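PDB 2QZI: cytosolic protein from Streptococcus thermophilus, which is of unknown function but belongs to the DUF1827 family and folds around an antiparallel sheet, with sodium ions bound at two sites. Local coordinates for residues N8-W11 with T12-L16; I52-K55 with H56-V59; V89-D92 with K93-E96. All blocks are in the same frame, centred on the assembly; numbering follows the deposited sequence. Where two conformers were deposited one is given.

Interaction 1 of 3, residues N8-W11 with T12-L16; sequences NTTW and THQEL
The indole of Trp11 carries Thr12 on one face: CB of Thr12 stands 3.9 Å from the centroid of the Trp11 six-membered ring, only 6° off the ring normal, a CH-pi contact. OG1 of Thr12 lies lower, 3.2 Å above the indole plane and displaced toward its rim. Trp11 can pass beneath its neighbour because its CG sits between the backbone N and the carbonyl carbon (chi1 71°), which turns the ring along the Thr12 side chain. The imidazole of His13 is met at its edge, where ND1 donates to Thr9 O at 3.2 Å; the carbonyl oxygen is slightly tilted from the ring plane. A third flat group, the Gln14 amide, uses an N-H in its own plane, NE2 reaching Thr10 O at 3.1 Å.

Both carbonyls are gripped twice. Thr9 O takes Thr12 N at 3.0 Å on the face opposite to His13 ND1, and Thr10 O takes His13 N at 2.8 Å on the face opposite to Gln14 NE2. Upstream, Asn8 OD1 accepts from Thr10 N at 3.0 Å, closing an Asx turn, and also receives the Thr10 hydroxyl. The hydroxyls of Thr9 and Thr10 make further hydrogen bonds to Thr31 of strand 28-34, tying the turn to the sheet.

This is the entry to helix 14-23, with His13 at the N-cap. Backbone and side-chain donors share two carbonyl oxygens, so the 3-10 turn is held mainly by polar bonds, and the bond from His13 ND1 is consistent with a proton on this nitrogen, since a carbonyl oxygen can only accept.

Interaction 2 of 3, residues I52-K55 with H56-V59; sequences ISNK and HRAV
Asn54 and His56 meet at the turn that leads out of strand 47-53 toward helix 61-74, and their contact includes the bond pattern of an Asx turn: Asn54 OD1 accepts from His56 N, two residues on, at 3.3 Å. The same oxygen takes a second donor, His56 ND1, at 3.0 Å. That nitrogen comes nearly along the C=O axis, and the oxygen lies in the imidazole plane, at the ring edge. Amide and ring stand almost perpendicular, their planes 81° apart.

The other branch of the amide faces Arg57. ND2 of Asn54 sits over the centre of the Arg57 guanidinium, 2.9 Å above its plane; the two planes are 57° apart, so this is no parallel stack. Both groups are donors, and ND2 is satisfied elsewhere, by Asn36. Asn54 serves both partners with CG anti to the backbone N (chi1 -166°), which swings the amide toward the returning chain. On the backbone, Arg57 N makes a weak bond to Asn54 O.

A second shell positions these groups. Arg57 runs extended from CG to NE, its NH1 forms a salt bridge with Glu63 on helix 61-74, and NH2 has a weak bond to Asn36; the arginine thus joins the loop to the helix that follows. Deeper in the fold, Ile52 and Val59 close the bend from its apolar side. Their side chains cross at about a right angle, Ile52 CG2 touching Val59 CG2 at 4.0 Å.

Interaction 3 of 3, residues V89-D92 with K93-E96; sequences VHTD and KLIE
Across the hairpin of strands 87-91 and 94-100, His90 and Ile95 lie side by side and point the same way. Ile95 CG1 is placed over the centre of the imidazole, 3.7 Å from the His90 ring centroid and 13° off the ring normal, a CH-pi contact. The histidine was modelled in two positions and the contact is described for one of them, so it is doubtful as a constant feature. Ile95 presents this carbon with CG1 anti to the carbonyl carbon (chi1 -53°), and CD1 stays over the same face, displaced toward NE2.

The pair Val89 and Glu96 occupies the other face of the sheet, again with parallel side chains: Val89 CG1 rests against the carboxylate, 3.6 Å from Glu96 OE2. Between their backbones run the two bonds of an antiparallel hydrogen-bonded pair, Val89 N to Glu96 O at 2.8 Å and Glu96 N to Val89 O at 3.0 Å. On that face Thr91 also leans along Leu94, OG1 against CB.

A type I turn from Thr91 to Leu94 reverses the chain, closed by Leu94 N to Thr91 O at 3.2 Å; the return bond runs from Thr91 N to Leu94 O at 2.8 Å. At its corner the side chains of Asp92 and Lys93 run alongside each other. The extended lysine bends at its end to bring NZ onto Asp92 OD2 at 2.7 Å, a salt bridge in which NZ approaches the oxygen almost end-on to its C-O bond.

A water lies close to both Val89 O and Leu94 O. Chemistry is thus divided by position: charge pairs with charge at the exposed turn, in the conformer described a hydrocarbon branch covers an aromatic face farther back, and backbone bonds fix the strands in register.

In the fold
Interactions 2 and 3 share one part of the fold, their centres about 9 Å apart, because strands 47-53 and 94-100 are neighbours in the sheet: Ile52 N probably bonds to Ile95 O, and Val59 packs on Ile95. Interaction 1 lies about 19 and 22 Å from their centres, at the opposite end of the sheet, where strand 6-8 leads into helix 14-23. Interactions 1 and 3 are surface contacts, the former ruled by doubly used carbonyls at a helix start, the latter by strand pairing and an exposed ion pair. Interaction 2 is partly buried, joining a polar amide-centred bend to an apolar base beneath helix 61-74.

Interaction 1 of 3, residues N8-W11 with T12-L16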
loop_
_atom_site.group_PDB
_atom_site.type_symbol
_atom_site.label_atom_id
_atom_site.label_comp_id
_atom_site.label_asym_id
_atom_site.label_seq_id
_atom_site.Cartn_x
_atom_site.Cartn_y
_atom_site.Cartn_z
ATOM N N ASN A 8 -0.113 -9.874 6.835
ATOM C CA ASN A 8 1.271 -9.449 6.622
ATOM C C ASN A 8 2.113 -10.597 6.040
ATOM O O ASN A 8 2.326 -11.563 6.705
ATOM C CB ASN A 8 1.953 -8.953 7.929
ATOM C CG ASN A 8 3.202 -8.083 7.619
ATOM O OD1 ASN A 8 4.060 -8.490 6.844
ATOM N ND2 ASN A 8 3.243 -6.852 8.140
ATOM N N THR A 9 2.612 -10.464 4.810
ATOM C CA THR A 9 3.385 -11.565 4.167
ATOM C C THR A 9 4.873 -11.106 3.950
ATOM O O THR A 9 5.626 -11.773 3.222
ATOM C CB THR A 9 2.768 -11.918 2.781
ATOM O OG1 THR A 9 2.667 -10.693 2.041
ATOM C CG2 THR A 9 1.387 -12.526 2.904
ATOM N N THR A 10 5.287 -9.989 4.605
ATOM C CA THR A 10 6.652 -9.444 4.510
ATOM C C THR A 10 7.766 -10.503 4.677
ATOM O O THR A 10 8.678 -10.560 3.855
ATOM C CB THR A 10 6.841 -8.228 5.452
ATOM O OG1 THR A 10 5.778 -7.268 5.208
ATOM C CG2 THR A 10 8.172 -7.527 5.132
ATOM N N TRP A 11 7.645 -11.377 5.683
ATOM C CA TRP A 11 8.625 -12.395 5.917
ATOM C C TRP A 11 8.967 -13.264 4.694
ATOM O O TRP A 11 10.063 -13.848 4.654
ATOM C CB TRP A 11 8.150 -13.324 7.064
ATOM C CG TRP A 11 7.001 -14.189 6.605
ATOM C CD1 TRP A 11 5.674 -13.822 6.468
ATOM C CD2 TRP A 11 7.078 -15.570 6.223
ATOM N NE1 TRP A 11 4.948 -14.878 6.011
ATOM C CE2 TRP A 11 5.772 -15.970 5.857
ATOM C CE3 TRP A 11 8.128 -16.471 6.097
ATOM C CZ2 TRP A 11 5.487 -17.242 5.374
ATOM C CZ3 TRP A 11 7.847 -17.782 5.649
ATOM C CH2 TRP A 11 6.530 -18.148 5.305
ATOM N N THR A 12 8.046 -13.426 3.736
ATOM C CA THR A 12 8.371 -14.258 2.578
ATOM C C THR A 12 8.436 -13.352 1.356
ATOM O O THR A 12 8.250 -13.853 0.279
ATOM C CB THR A 12 7.285 -15.351 2.178
ATOM O OG1 THR A 12 5.949 -15.190 2.661
ATOM C CG2 THR A 12 7.607 -16.624 1.623
ATOM N N HIS A 13 8.725 -12.058 1.502
ATOM C CA HIS A 13 8.932 -11.196 0.348
ATOM C C HIS A 13 10.217 -10.383 0.562
ATOM O O HIS A 13 10.230 -9.169 0.350
ATOM C CB HIS A 13 7.728 -10.228 0.099
ATOM C CG HIS A 13 6.569 -10.889 -0.583
ATOM N ND1 HIS A 13 5.745 -11.774 0.059
ATOM C CD2 HIS A 13 6.084 -10.774 -1.849
ATOM C CE1 HIS A 13 4.865 -12.270 -0.795
ATOM N NE2 HIS A 13 5.015 -11.630 -1.943
ATOM N N GLN A 14 11.275 -11.067 0.980
ATOM C CA GLN A 14 12.487 -10.417 1.409
ATOM C C GLN A 14 13.343 -9.888 0.266
ATOM O O GLN A 14 14.074 -8.915 0.442
ATOM C CB GLN A 14 13.283 -11.363 2.286
ATOM C CG GLN A 14 12.608 -11.622 3.632
ATOM C CD GLN A 14 12.683 -10.391 4.500
ATOM O OE1 GLN A 14 13.765 -10.040 4.992
ATOM N NE2 GLN A 14 11.559 -9.715 4.686
ATOM N N GLU A 15 13.253 -10.533 -0.894
ATOM C CA GLU A 15 13.872 -10.007 -2.117
ATOM C C GLU A 15 13.264 -8.666 -2.507
ATOM O O GLU A 15 13.962 -7.690 -2.745
ATOM C CB GLU A 15 13.668 -10.988 -3.284
ATOM C CG GLU A 15 14.894 -11.856 -3.593
ATOM C CD GLU A 15 14.561 -13.096 -4.489
ATOM O OE1 GLU A 15 13.658 -12.982 -5.387
ATOM O OE2 GLU A 15 15.212 -14.175 -4.258
ATOM N N LEU A 16 11.946 -8.649 -2.617
ATOM C CA LEU A 16 11.253 -7.464 -3.040
ATOM C C LEU A 16 11.455 -6.337 -2.006
ATOM O O LEU A 16 11.706 -5.207 -2.374
ATOM C CB LEU A 16 9.772 -7.763 -3.276
ATOM C CG LEU A 16 8.918 -6.510 -3.455
ATOM C CD1 LEU A 16 9.284 -5.836 -4.852
ATOM C CD2 LEU A 16 7.479 -6.922 -3.432
#

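Interaction 2 of 3, residues I52-K55 with H56-V59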
loop_
_atom_site.group_PDB
_atom_site.type_symbol
_atom_site.label_atom_id
_atom_site.label_comp_id
_atom_site.label_asym_id
_atom_site.label_seq_id
_atom_site.Cartn_x
_atom_site.Cartn_y
_atom_site.Cartn_z
ATOM N N ILE A 52 -1.832 -1.906 -5.011
ATOM C CA ILE A 52 -2.869 -2.926 -4.831
ATOM C C ILE A 52 -3.159 -3.491 -6.220
ATOM O O ILE A 52 -3.447 -2.748 -7.169
ATOM C CB ILE A 52 -4.168 -2.355 -4.248
ATOM C CG1 ILE A 52 -3.876 -1.681 -2.887
ATOM C CG2 ILE A 52 -5.311 -3.432 -4.185
ATOM C CD1 ILE A 52 -4.991 -0.693 -2.498
ATOM N N SER A 53 -2.982 -4.799 -6.341
ATOM C CA SER A 53 -3.060 -5.451 -7.626
ATOM C C SER A 53 -3.580 -6.884 -7.465
ATOM O O SER A 53 -3.553 -7.446 -6.388
ATOM C CB SER A 53 -1.658 -5.502 -8.226
ATOM O OG SER A 53 -0.799 -6.163 -7.311
ATOM N N ASN A 54 -4.069 -7.445 -8.558
ATOM C CA ASN A 54 -4.630 -8.777 -8.537
ATOM C C ASN A 54 -4.420 -9.500 -9.857
ATOM O O ASN A 54 -5.115 -9.235 -10.793
ATOM C CB ASN A 54 -6.124 -8.687 -8.246
ATOM C CG ASN A 54 -6.730 -10.052 -7.875
ATOM O OD1 ASN A 54 -6.390 -11.078 -8.451
ATOM N ND2 ASN A 54 -7.591 -10.053 -6.889
ATOM N N LYS A 55 -3.485 -10.434 -9.927
ATOM C CA LYS A 55 -3.105 -11.098 -11.180
ATOM C C LYS A 55 -4.294 -11.606 -12.031
ATOM O O LYS A 55 -4.280 -11.489 -13.270
ATOM C CB LYS A 55 -2.071 -12.211 -10.874
ATOM C CG LYS A 55 -0.840 -11.678 -10.058
ATOM C CD LYS A 55 0.266 -12.707 -9.829
ATOM C CE LYS A 55 -0.087 -13.714 -8.686
ATOM N NZ LYS A 55 0.402 -13.234 -7.314
ATOM N N HIS A 56 -5.343 -12.095 -11.369
ATOM C CA HIS A 56 -6.469 -12.783 -12.033
ATOM C C HIS A 56 -7.614 -11.869 -12.504
ATOM O O HIS A 56 -8.230 -12.112 -13.552
ATOM C CB HIS A 56 -7.047 -13.853 -11.097
ATOM C CG HIS A 56 -6.028 -14.483 -10.188
ATOM N ND1 HIS A 56 -5.644 -13.915 -8.986
ATOM C CD2 HIS A 56 -5.314 -15.634 -10.307
ATOM C CE1 HIS A 56 -4.737 -14.690 -8.405
ATOM N NE2 HIS A 56 -4.529 -15.747 -9.180
ATOM N N ARG A 57 -7.901 -10.818 -11.738
ATOM C CA ARG A 57 -9.136 -10.062 -11.925
ATOM C C ARG A 57 -8.902 -8.618 -11.607
ATOM O O ARG A 57 -7.866 -8.261 -11.049
ATOM C CB ARG A 57 -10.259 -10.607 -11.023
ATOM C CG ARG A 57 -9.907 -10.728 -9.521
ATOM C CD ARG A 57 -11.123 -11.128 -8.655
ATOM N NE ARG A 57 -10.762 -11.350 -7.248
ATOM C CZ ARG A 57 -10.486 -10.380 -6.367
ATOM N NH1 ARG A 57 -10.521 -9.070 -6.732
ATOM N NH2 ARG A 57 -10.147 -10.713 -5.116
ATOM N N ALA A 58 -9.870 -7.784 -11.973
ATOM C CA ALA A 58 -9.893 -6.402 -11.540
ATOM C C ALA A 58 -10.086 -6.355 -10.021
ATOM O O ALA A 58 -10.797 -7.180 -9.455
ATOM C CB ALA A 58 -11.025 -5.628 -12.273
ATOM N N VAL A 59 -9.431 -5.405 -9.353
ATOM C CA VAL A 59 -9.723 -5.192 -7.941
ATOM C C VAL A 59 -10.979 -4.343 -7.759
ATOM O O VAL A 59 -11.127 -3.240 -8.348
ATOM C CB VAL A 59 -8.476 -4.760 -7.071
ATOM C CG1 VAL A 59 -7.235 -4.572 -7.904
ATOM C CG2 VAL A 59 -8.774 -3.595 -6.175
#

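Interaction 3 of 3, residues V89-D92 with K93-E96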
loop_
_atom_site.group_PDB
_atom_site.type_symbol
_atom_site.label_atom_id
_atom_site.label_comp_id
_atom_site.label_asym_id
_atom_site.label_seq_id
_atom_site.Cartn_x
_atom_site.Cartn_y
_atom_site.Cartn_z
ATOM N N VAL A 89 -4.449 6.337 -8.378
ATOM C CA VAL A 89 -4.322 6.061 -9.796
ATOM C C VAL A 89 -4.901 4.663 -10.057
ATOM O O VAL A 89 -4.375 3.665 -9.555
ATOM C CB VAL A 89 -2.857 6.156 -10.282
ATOM C CG1 VAL A 89 -2.800 5.727 -11.820
ATOM C CG2 VAL A 89 -2.311 7.643 -10.015
ATOM N N HIS A 90 -5.955 4.629 -10.859
ATOM C CA HIS A 90 -6.627 3.387 -11.210
ATOM C C HIS A 90 -6.245 2.982 -12.635
ATOM O O HIS A 90 -6.551 3.682 -13.581
ATOM C CB HIS A 90 -8.140 3.617 -11.155
ATOM C CG HIS A 90 -8.887 2.605 -10.351
ATOM N ND1 HIS A 90 -9.350 1.420 -10.889
ATOM C CD2 HIS A 90 -9.305 2.623 -9.063
ATOM C CE1 HIS A 90 -9.989 0.737 -9.957
ATOM N NE2 HIS A 90 -9.991 1.451 -8.847
ATOM N N THR A 91 -5.553 1.852 -12.759
ATOM C CA THR A 91 -5.388 1.194 -14.057
ATOM C C THR A 91 -5.923 -0.237 -13.991
ATOM O O THR A 91 -6.404 -0.730 -12.968
ATOM C CB THR A 91 -3.896 1.074 -14.505
ATOM O OG1 THR A 91 -3.166 0.268 -13.553
ATOM C CG2 THR A 91 -3.236 2.402 -14.671
ATOM N N ASP A 92 -5.721 -0.903 -15.099
ATOM C CA ASP A 92 -6.362 -2.137 -15.468
ATOM C C ASP A 92 -6.249 -3.135 -14.308
ATOM O O ASP A 92 -7.259 -3.571 -13.718
ATOM C CB ASP A 92 -5.709 -2.644 -16.780
ATOM C CG ASP A 92 -6.485 -3.786 -17.425
ATOM O OD1 ASP A 92 -7.387 -3.469 -18.242
ATOM O OD2 ASP A 92 -6.180 -4.983 -17.117
ATOM N N LYS A 93 -5.059 -3.446 -13.874
ATOM C CA LYS A 93 -5.083 -4.357 -12.717
ATOM C C LYS A 93 -4.300 -3.825 -11.533
ATOM O O LYS A 93 -3.777 -4.581 -10.721
ATOM C CB LYS A 93 -4.652 -5.756 -13.158
ATOM C CG LYS A 93 -5.680 -6.479 -14.076
ATOM C CD LYS A 93 -5.115 -7.867 -14.384
ATOM C CE LYS A 93 -5.776 -8.502 -15.527
ATOM N NZ LYS A 93 -5.800 -7.577 -16.687
ATOM N N LEU A 94 -4.197 -2.498 -11.468
ATOM C CA LEU A 94 -3.334 -1.861 -10.523
ATOM C C LEU A 94 -3.960 -0.582 -9.965
ATOM O O LEU A 94 -4.463 0.282 -10.725
ATOM C CB LEU A 94 -1.983 -1.604 -11.192
ATOM C CG LEU A 94 -0.946 -0.765 -10.446
ATOM C CD1 LEU A 94 -0.501 -1.391 -9.114
ATOM C CD2 LEU A 94 0.287 -0.480 -11.314
ATOM N N ILE A 95 -3.953 -0.488 -8.642
ATOM C CA ILE A 95 -4.315 0.716 -7.950
ATOM C C ILE A 95 -3.149 1.177 -7.069
ATOM O O ILE A 95 -2.539 0.392 -6.331
ATOM C CB ILE A 95 -5.620 0.570 -7.135
ATOM C CG1 ILE A 95 -6.731 0.032 -8.031
ATOM C CG2 ILE A 95 -6.079 1.949 -6.591
ATOM C CD1 ILE A 95 -7.728 -0.801 -7.267
ATOM N N GLU A 96 -2.873 2.462 -7.209
ATOM C CA GLU A 96 -1.777 3.187 -6.591
ATOM C C GLU A 96 -2.365 4.329 -5.787
ATOM O O GLU A 96 -2.933 5.237 -6.343
ATOM C CB GLU A 96 -0.853 3.778 -7.694
ATOM C CG GLU A 96 -0.323 2.647 -8.601
ATOM C CD GLU A 96 0.477 3.134 -9.781
ATOM O OE1 GLU A 96 1.713 3.154 -9.619
ATOM O OE2 GLU A 96 -0.106 3.463 -10.873
HETATM O O HOH W 1 -2.636 2.173 -11.079
#